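Local atomic coordinates of N-acyl-D-glutamate deacylase (Bordetella bronchiseptica, PDB entry 3GIP), a protein that catalyses the hydrolysis of N-acyl-D-glutamate to the free D-amino acid, probably with zinc at its active site, as a member of the amidohydrolase superfamily. Residues I87-P101 with I138-A152. Numbering follows the deposited sequence.
Sequences ITTVVVGNCGVSAAP and INVAALVGHANLRLA. With ZN (zinc ion), chain F.
Leu143 leans its CD1 methyl over the end of strand 87-92, 3.9 Å from CG1 of Val91 and 3.3 Å from OD1 of Asn94, whose ND2 is tied to Gly67 O. The two strands, 87-92 and 139-145, run parallel, neighbouring staves of the TIM-like barrel of amidohydrolases. Five backbone bonds join them, from Asn139 N to Thr88 O through to Leu143 N to Val92 O. On the face carrying Val90, Val92, Val140 and Ala142, CG2 of Val92 lies 3.8 Å from CB of Ala142; chi1 of -57° places CG1 anti to the carbonyl carbon and so leaves CG2 between the backbone N and the carbonyl carbon, facing Ala142. Tyr127 of helix 124-133 touches both residues.

Past the strands, the type I' turn Asn94-Val97 holds Cys95 out to the zinc, SG 2.2 Å from the metal, with His218 and His248 as further ligands. Gly96 O, directly after Cys95, accepts Ala147 N at 2.8 Å on a carbonyl lone pair, in the first turn of helix 146-153. Ser98 OG accepts Gly145 N at 2.8 Å and donates to Ala100 O, so this buried hydroxyl is gripped twice. After a cis peptide, Pro101 sets CD 3.7 Å from CG2 of Val144. The metal loop is thus anchored by polar bonds at the strand-helix junction, consistent with a firmly positioned cysteine ligand.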
ATOM      1  N   ILE A  87       0.932   4.025 -10.894  1.00 12.25           N
ATOM      2  CA  ILE A  87       1.703   3.137 -10.027  1.00 12.62           C
ATOM      3  C   ILE A  87       2.486   2.088 -10.816  1.00 12.95           C
ATOM      4  O   ILE A  87       1.918   1.390 -11.656  1.00 12.67           O
ATOM      5  CB  ILE A  87       0.762   2.432  -9.030  1.00 13.20           C
ATOM      6  CG1 ILE A  87       0.099   3.479  -8.133  1.00 13.39           C
ATOM      7  CG2 ILE A  87       1.526   1.422  -8.191  1.00 11.90           C
ATOM      8  CD1 ILE A  87      -1.076   2.945  -7.336  1.00 12.66           C
ATOM      9  N   THR A  88       3.785   1.982 -10.535  1.00 13.29           N
ATOM     10  CA  THR A  88       4.657   1.023 -11.219  1.00 14.14           C
ATOM     11  C   THR A  88       5.226  -0.049 -10.287  1.00 14.22           C
ATOM     12  O   THR A  88       5.817  -1.030 -10.747  1.00 14.65           O
ATOM     13  CB  THR A  88       5.838   1.735 -11.902  1.00 13.51           C
ATOM     14  OG1 THR A  88       6.543   2.523 -10.936  1.00 13.63           O
ATOM     15  CG2 THR A  88       5.345   2.634 -13.020  1.00 14.43           C
ATOM     16  N   THR A  89       5.066   0.149  -8.984  1.00 13.96           N
ATOM     17  CA  THR A  89       5.542  -0.808  -7.985  1.00 13.16           C
ATOM     18  C   THR A  89       4.557  -0.829  -6.826  1.00 14.25           C
ATOM     19  O   THR A  89       4.031   0.213  -6.437  1.00 15.06           O
ATOM     20  CB  THR A  89       6.932  -0.414  -7.412  1.00 14.07           C
ATOM     21  OG1 THR A  89       7.919  -0.474  -8.447  1.00 15.24           O
ATOM     22  CG2 THR A  89       7.338  -1.358  -6.279  1.00 13.37           C
ATOM     23  N   VAL A  90       4.295  -2.012  -6.284  1.00 13.47           N
ATOM     24  CA  VAL A  90       3.403  -2.119  -5.143  1.00 13.86           C
ATOM     25  C   VAL A  90       4.017  -3.014  -4.084  1.00 14.85           C
ATOM     26  O   VAL A  90       4.666  -4.012  -4.399  1.00 15.59           O
ATOM     27  CB  VAL A  90       2.017  -2.694  -5.523  1.00 12.61           C
ATOM     28  CG1 VAL A  90       2.154  -4.112  -6.067  1.00 15.15           C
ATOM     29  CG2 VAL A  90       1.107  -2.682  -4.296  1.00 12.94           C
ATOM     30  N   VAL A  91       3.837  -2.627  -2.828  1.00 14.46           N
ATOM     31  CA  VAL A  91       4.324  -3.412  -1.708  1.00 13.74           C
ATOM     32  C   VAL A  91       3.084  -4.112  -1.159  1.00 14.73           C
ATOM     33  O   VAL A  91       2.154  -3.461  -0.674  1.00 13.66           O
ATOM     34  CB  VAL A  91       4.947  -2.521  -0.611  1.00 13.60           C
ATOM     35  CG1 VAL A  91       5.445  -3.386   0.543  1.00 15.11           C
ATOM     36  CG2 VAL A  91       6.095  -1.704  -1.196  1.00 15.27           C
ATOM     37  N   VAL A  92       3.058  -5.437  -1.260  1.00 13.64           N
ATOM     38  CA  VAL A  92       1.918  -6.215  -0.781  1.00 13.39           C
ATOM     39  C   VAL A  92       2.224  -6.911   0.544  1.00 12.38           C
ATOM     40  O   VAL A  92       3.343  -6.816   1.058  1.00 14.22           O
ATOM     41  CB  VAL A  92       1.501  -7.286  -1.821  1.00 12.77           C
ATOM     42  CG1 VAL A  92       1.187  -6.623  -3.158  1.00 12.42           C
ATOM     43  CG2 VAL A  92       2.618  -8.314  -1.991  1.00 15.03           C
ATOM     44  N   GLY A  93       1.226  -7.600   1.096  1.00 13.60           N
ATOM     45  CA  GLY A  93       1.407  -8.315   2.349  1.00 12.39           C
ATOM     46  C   GLY A  93       1.290  -7.445   3.582  1.00 13.65           C
ATOM     47  O   GLY A  93       1.965  -7.675   4.586  1.00 14.02           O
ATOM     48  N   ASN A  94       0.407  -6.455   3.515  1.00 13.09           N
ATOM     49  CA  ASN A  94       0.218  -5.524   4.619  1.00 12.79           C
ATOM     50  C   ASN A  94      -0.823  -5.924   5.656  1.00 13.04           C
ATOM     51  O   ASN A  94      -1.632  -6.829   5.439  1.00 13.66           O
ATOM     52  CB  ASN A  94      -0.147  -4.151   4.052  1.00 13.03           C
ATOM     53  CG  ASN A  94       1.043  -3.440   3.460  1.00 11.60           C
ATOM     54  OD1 ASN A  94       1.886  -2.925   4.188  1.00 12.51           O
ATOM     55  ND2 ASN A  94       1.127  -3.418   2.135  1.00 12.82           N
ATOM     56  N   CYS A  95      -0.774  -5.231   6.790  1.00 12.45           N
ATOM     57  CA  CYS A  95      -1.705  -5.416   7.895  1.00 13.40           C
ATOM     58  C   CYS A  95      -1.762  -6.821   8.465  1.00 13.63           C
ATOM     59  O   CYS A  95      -2.801  -7.250   8.964  1.00 13.85           O
ATOM     60  CB  CYS A  95      -3.102  -4.982   7.460  1.00 13.32           C
ATOM     61  SG  CYS A  95      -3.094  -3.322   6.707  1.00 13.77           S
ATOM     62  N   GLY A  96      -0.640  -7.526   8.391  1.00 14.00           N
ATOM     63  CA  GLY A  96      -0.582  -8.872   8.935  1.00 14.77           C
ATOM     64  C   GLY A  96      -1.001 -10.002   8.017  1.00 16.10           C
ATOM     65  O   GLY A  96      -0.816 -11.165   8.367  1.00 15.20           O
ATOM     66  N   VAL A  97      -1.554  -9.684   6.849  1.00 15.20           N
ATOM     67  CA  VAL A  97      -1.994 -10.728   5.926  1.00 15.17           C
ATOM     68  C   VAL A  97      -1.243 -10.694   4.604  1.00 15.87           C
ATOM     69  O   VAL A  97      -1.130  -9.650   3.957  1.00 15.05           O
ATOM     70  CB  VAL A  97      -3.515 -10.642   5.668  1.00 15.58           C
ATOM     71  CG1 VAL A  97      -4.265 -11.012   6.937  1.00 15.38           C
ATOM     72  CG2 VAL A  97      -3.898  -9.238   5.206  1.00 15.65           C
ATOM     73  N   SER A  98      -0.739 -11.857   4.200  1.00 13.97           N
ATOM     74  CA  SER A  98       0.044 -11.966   2.976  1.00 13.69           C
ATOM     75  C   SER A  98      -0.260 -13.229   2.175  1.00 14.34           C
ATOM     76  O   SER A  98      -0.984 -14.109   2.635  1.00 15.38           O
ATOM     77  CB  SER A  98       1.530 -11.950   3.334  1.00 13.96           C
ATOM     78  OG  SER A  98       1.826 -12.979   4.274  1.00 14.62           O
ATOM     79  N   ALA A  99       0.315 -13.304   0.978  1.00 15.04           N
ATOM     80  CA  ALA A  99       0.124 -14.451   0.096  1.00 15.32           C
ATOM     81  C   ALA A  99       0.686 -15.728   0.710  1.00 17.37           C
ATOM     82  O   ALA A  99       0.189 -16.820   0.442  1.00 16.50           O
ATOM     83  CB  ALA A  99       0.792 -14.191  -1.247  1.00 17.47           C
ATOM     84  N   ALA A 100       1.721 -15.584   1.531  1.00 17.13           N
ATOM     85  CA  ALA A 100       2.364 -16.727   2.172  1.00 17.75           C
ATOM     86  C   ALA A 100       2.970 -16.309   3.510  1.00 17.86           C
ATOM     87  O   ALA A 100       3.210 -15.129   3.744  1.00 16.12           O
ATOM     88  CB  ALA A 100       3.455 -17.282   1.251  1.00 17.85           C
ATOM     89  N   PRO A 101       3.225 -17.273   4.410  1.00 17.88           N
ATOM     90  CA  PRO A 101       2.986 -18.713   4.265  1.00 18.85           C
ATOM     91  C   PRO A 101       1.525 -19.083   4.482  1.00 19.41           C
ATOM     92  O   PRO A 101       0.752 -18.311   5.048  1.00 20.66           O
ATOM     93  CB  PRO A 101       3.891 -19.313   5.333  1.00 18.97           C
ATOM     94  CG  PRO A 101       3.782 -18.305   6.431  1.00 18.99           C
ATOM     95  CD  PRO A 101       3.927 -16.994   5.676  1.00 18.61           C
ATOM     96  N   ILE A 138       3.085  -4.887 -12.882  1.00 15.31           N
ATOM     97  CA  ILE A 138       3.943  -3.894 -12.247  1.00 14.20           C
ATOM     98  C   ILE A 138       4.910  -4.612 -11.310  1.00 13.62           C
ATOM     99  O   ILE A 138       4.795  -5.822 -11.099  1.00 14.26           O
ATOM    100  CB  ILE A 138       3.117  -2.858 -11.433  1.00 14.18           C
ATOM    101  CG1 ILE A 138       2.384  -3.545 -10.279  1.00 16.45           C
ATOM    102  CG2 ILE A 138       2.119  -2.160 -12.346  1.00 14.75           C
ATOM    103  CD1 ILE A 138       1.668  -2.569  -9.341  1.00 15.38           C
ATOM    104  N   ASN A 139       5.863  -3.875 -10.748  1.00 13.85           N
ATOM    105  CA  ASN A 139       6.831  -4.485  -9.842  1.00 14.78           C
ATOM    106  C   ASN A 139       6.169  -4.843  -8.524  1.00 15.59           C
ATOM    107  O   ASN A 139       5.253  -4.153  -8.064  1.00 14.76           O
ATOM    108  CB  ASN A 139       8.006  -3.541  -9.599  1.00 14.44           C
ATOM    109  CG  ASN A 139       8.696  -3.146 -10.881  1.00 14.60           C
ATOM    110  OD1 ASN A 139       8.771  -1.964 -11.222  1.00 17.81           O
ATOM    111  ND2 ASN A 139       9.201  -4.137 -11.609  1.00 14.13           N
ATOM    112  N   VAL A 140       6.640  -5.926  -7.915  1.00 13.61           N
ATOM    113  CA  VAL A 140       6.077  -6.396  -6.660  1.00 15.22           C
ATOM    114  C   VAL A 140       7.097  -6.678  -5.567  1.00 16.39           C
ATOM    115  O   VAL A 140       8.031  -7.459  -5.756  1.00 16.70           O
ATOM    116  CB  VAL A 140       5.264  -7.691  -6.881  1.00 15.92           C
ATOM    117  CG1 VAL A 140       4.640  -8.147  -5.569  1.00 16.20           C
ATOM    118  CG2 VAL A 140       4.197  -7.458  -7.938  1.00 17.02           C
ATOM    119  N   ALA A 141       6.909  -6.028  -4.423  1.00 14.89           N
ATOM    120  CA  ALA A 141       7.755  -6.236  -3.253  1.00 14.67           C
ATOM    121  C   ALA A 141       6.782  -6.844  -2.255  1.00 15.48           C
ATOM    122  O   ALA A 141       5.605  -6.472  -2.240  1.00 14.70           O
ATOM    123  CB  ALA A 141       8.297  -4.911  -2.732  1.00 15.84           C
ATOM    124  N   ALA A 142       7.248  -7.774  -1.427  1.00 14.98           N
ATOM    125  CA  ALA A 142       6.341  -8.417  -0.489  1.00 14.69           C
ATOM    126  C   ALA A 142       6.783  -8.498   0.959  1.00 13.97           C
ATOM    127  O   ALA A 142       7.948  -8.758   1.264  1.00 14.74           O
ATOM    128  CB  ALA A 142       6.003  -9.822  -0.990  1.00 15.60           C
ATOM    129  N   LEU A 143       5.818  -8.278   1.847  1.00 14.42           N
ATOM    130  CA  LEU A 143       6.019  -8.363   3.284  1.00 13.35           C
ATOM    131  C   LEU A 143       5.355  -9.674   3.687  1.00 14.79           C
ATOM    132  O   LEU A 143       4.436 -10.135   3.008  1.00 15.12           O
ATOM    133  CB  LEU A 143       5.297  -7.221   4.004  1.00 15.19           C
ATOM    134  CG  LEU A 143       5.760  -5.784   3.764  1.00 14.63           C
ATOM    135  CD1 LEU A 143       4.593  -4.828   4.013  1.00 14.37           C
ATOM    136  CD2 LEU A 143       6.933  -5.456   4.680  1.00 15.65           C
ATOM    137  N   VAL A 144       5.826 -10.286   4.764  1.00 14.85           N
ATOM    138  CA  VAL A 144       5.206 -11.515   5.246  1.00 15.76           C
ATOM    139  C   VAL A 144       4.310 -11.099   6.402  1.00 14.70           C
ATOM    140  O   VAL A 144       4.726 -10.340   7.280  1.00 15.14           O
ATOM    141  CB  VAL A 144       6.255 -12.547   5.729  1.00 17.18           C
ATOM    142  CG1 VAL A 144       7.159 -11.933   6.770  1.00 19.85           C
ATOM    143  CG2 VAL A 144       5.548 -13.772   6.301  1.00 17.72           C
ATOM    144  N   GLY A 145       3.073 -11.580   6.392  1.00 13.59           N
ATOM    145  CA  GLY A 145       2.131 -11.213   7.434  1.00 13.57           C
ATOM    146  C   GLY A 145       2.252 -11.946   8.752  1.00 14.63           C
ATOM    147  O   GLY A 145       2.380 -13.172   8.789  1.00 13.89           O
ATOM    148  N   HIS A 146       2.208 -11.188   9.841  1.00 13.68           N
ATOM    149  CA  HIS A 146       2.283 -11.750  11.184  1.00 15.31           C
ATOM    150  C   HIS A 146       1.095 -12.687  11.410  1.00 16.13           C
ATOM    151  O   HIS A 146       1.213 -13.701  12.101  1.00 16.20           O
ATOM    152  CB  HIS A 146       2.290 -10.611  12.214  1.00 16.30           C
ATOM    153  CG  HIS A 146       2.056 -11.055  13.625  1.00 15.02           C
ATOM    154  ND1 HIS A 146       2.836 -12.004  14.253  1.00 18.00           N
ATOM    155  CD2 HIS A 146       1.139 -10.657  14.540  1.00 13.30           C
ATOM    156  CE1 HIS A 146       2.410 -12.170  15.493  1.00 14.03           C
ATOM    157  NE2 HIS A 146       1.382 -11.364  15.692  1.00 20.33           N
ATOM    158  N   ALA A 147      -0.054 -12.357  10.829  1.00 14.83           N
ATOM    159  CA  ALA A 147      -1.220 -13.217  10.978  1.00 15.33           C
ATOM    160  C   ALA A 147      -0.893 -14.566  10.343  1.00 15.22           C
ATOM    161  O   ALA A 147      -1.191 -15.619  10.912  1.00 16.64           O
ATOM    162  CB  ALA A 147      -2.435 -12.590  10.308  1.00 15.50           C
ATOM    163  N   ASN A 148      -0.277 -14.527   9.163  1.00 15.02           N
ATOM    164  CA  ASN A 148       0.105 -15.751   8.460  1.00 15.57           C
ATOM    165  C   ASN A 148       1.054 -16.566   9.327  1.00 16.30           C
ATOM    166  O   ASN A 148       0.909 -17.786   9.445  1.00 16.48           O
ATOM    167  CB  ASN A 148       0.804 -15.426   7.138  1.00 16.02           C
ATOM    168  CG  ASN A 148      -0.156 -14.961   6.069  1.00 16.56           C
ATOM    169  OD1 ASN A 148      -0.404 -15.667   5.091  1.00 18.49           O
ATOM    170  ND2 ASN A 148      -0.703 -13.765   6.247  1.00 13.45           N
ATOM    171  N   LEU A 149       2.027 -15.888   9.930  1.00 15.87           N
ATOM    172  CA  LEU A 149       3.000 -16.572  10.775  1.00 15.62           C
ATOM    173  C   LEU A 149       2.307 -17.298  11.917  1.00 16.94           C
ATOM    174  O   LEU A 149       2.584 -18.473  12.163  1.00 17.39           O
ATOM    175  CB  LEU A 149       4.028 -15.578  11.325  1.00 15.53           C
ATOM    176  CG  LEU A 149       4.895 -14.897  10.261  1.00 14.30           C
ATOM    177  CD1 LEU A 149       5.855 -13.934  10.938  1.00 15.13           C
ATOM    178  CD2 LEU A 149       5.668 -15.938   9.460  1.00 16.39           C
ATOM    179  N   ARG A 150       1.405 -16.609  12.610  1.00 15.94           N
ATOM    180  CA  ARG A 150       0.679 -17.224  13.712  1.00 15.83           C
ATOM    181  C   ARG A 150      -0.193 -18.381  13.234  1.00 16.03           C
ATOM    182  O   ARG A 150      -0.204 -19.451  13.843  1.00 16.72           O
ATOM    183  CB  ARG A 150      -0.212 -16.201  14.428  1.00 17.10           C
ATOM    184  CG  ARG A 150       0.406 -15.599  15.674  1.00 18.01           C
ATOM    185  CD  ARG A 150      -0.653 -14.985  16.583  1.00 17.72           C
ATOM    186  NE  ARG A 150      -0.103 -14.689  17.902  1.00 17.46           N
ATOM    187  CZ  ARG A 150      -0.607 -15.144  19.044  1.00 18.17           C
ATOM    188  NH1 ARG A 150      -1.684 -15.915  19.038  1.00 18.97           N
ATOM    189  NH2 ARG A 150      -0.017 -14.849  20.194  1.00 19.86           N
ATOM    190  N   LEU A 151      -0.925 -18.166  12.146  1.00 15.58           N
ATOM    191  CA  LEU A 151      -1.815 -19.199  11.621  1.00 15.60           C
ATOM    192  C   LEU A 151      -1.070 -20.407  11.071  1.00 16.34           C
ATOM    193  O   LEU A 151      -1.629 -21.502  10.989  1.00 17.11           O
ATOM    194  CB  LEU A 151      -2.714 -18.619  10.529  1.00 16.45           C
ATOM    195  CG  LEU A 151      -3.647 -17.490  10.973  1.00 16.60           C
ATOM    196  CD1 LEU A 151      -4.347 -16.915   9.757  1.00 18.47           C
ATOM    197  CD2 LEU A 151      -4.655 -18.011  11.992  1.00 17.76           C
ATOM    198  N   ALA A 152       0.187 -20.206  10.696  1.00 16.32           N
ATOM    199  CA  ALA A 152       0.995 -21.287  10.144  1.00 16.49           C
ATOM    200  C   ALA A 152       1.789 -22.034  11.209  1.00 18.44           C
ATOM    201  O   ALA A 152       2.113 -23.212  11.037  1.00 18.12           O
ATOM    202  CB  ALA A 152       1.946 -20.730   9.088  1.00 18.22           C
TER
HETATM  203 ZN    ZN F 484      -4.659  -2.074   7.673  1.00 14.07          ZN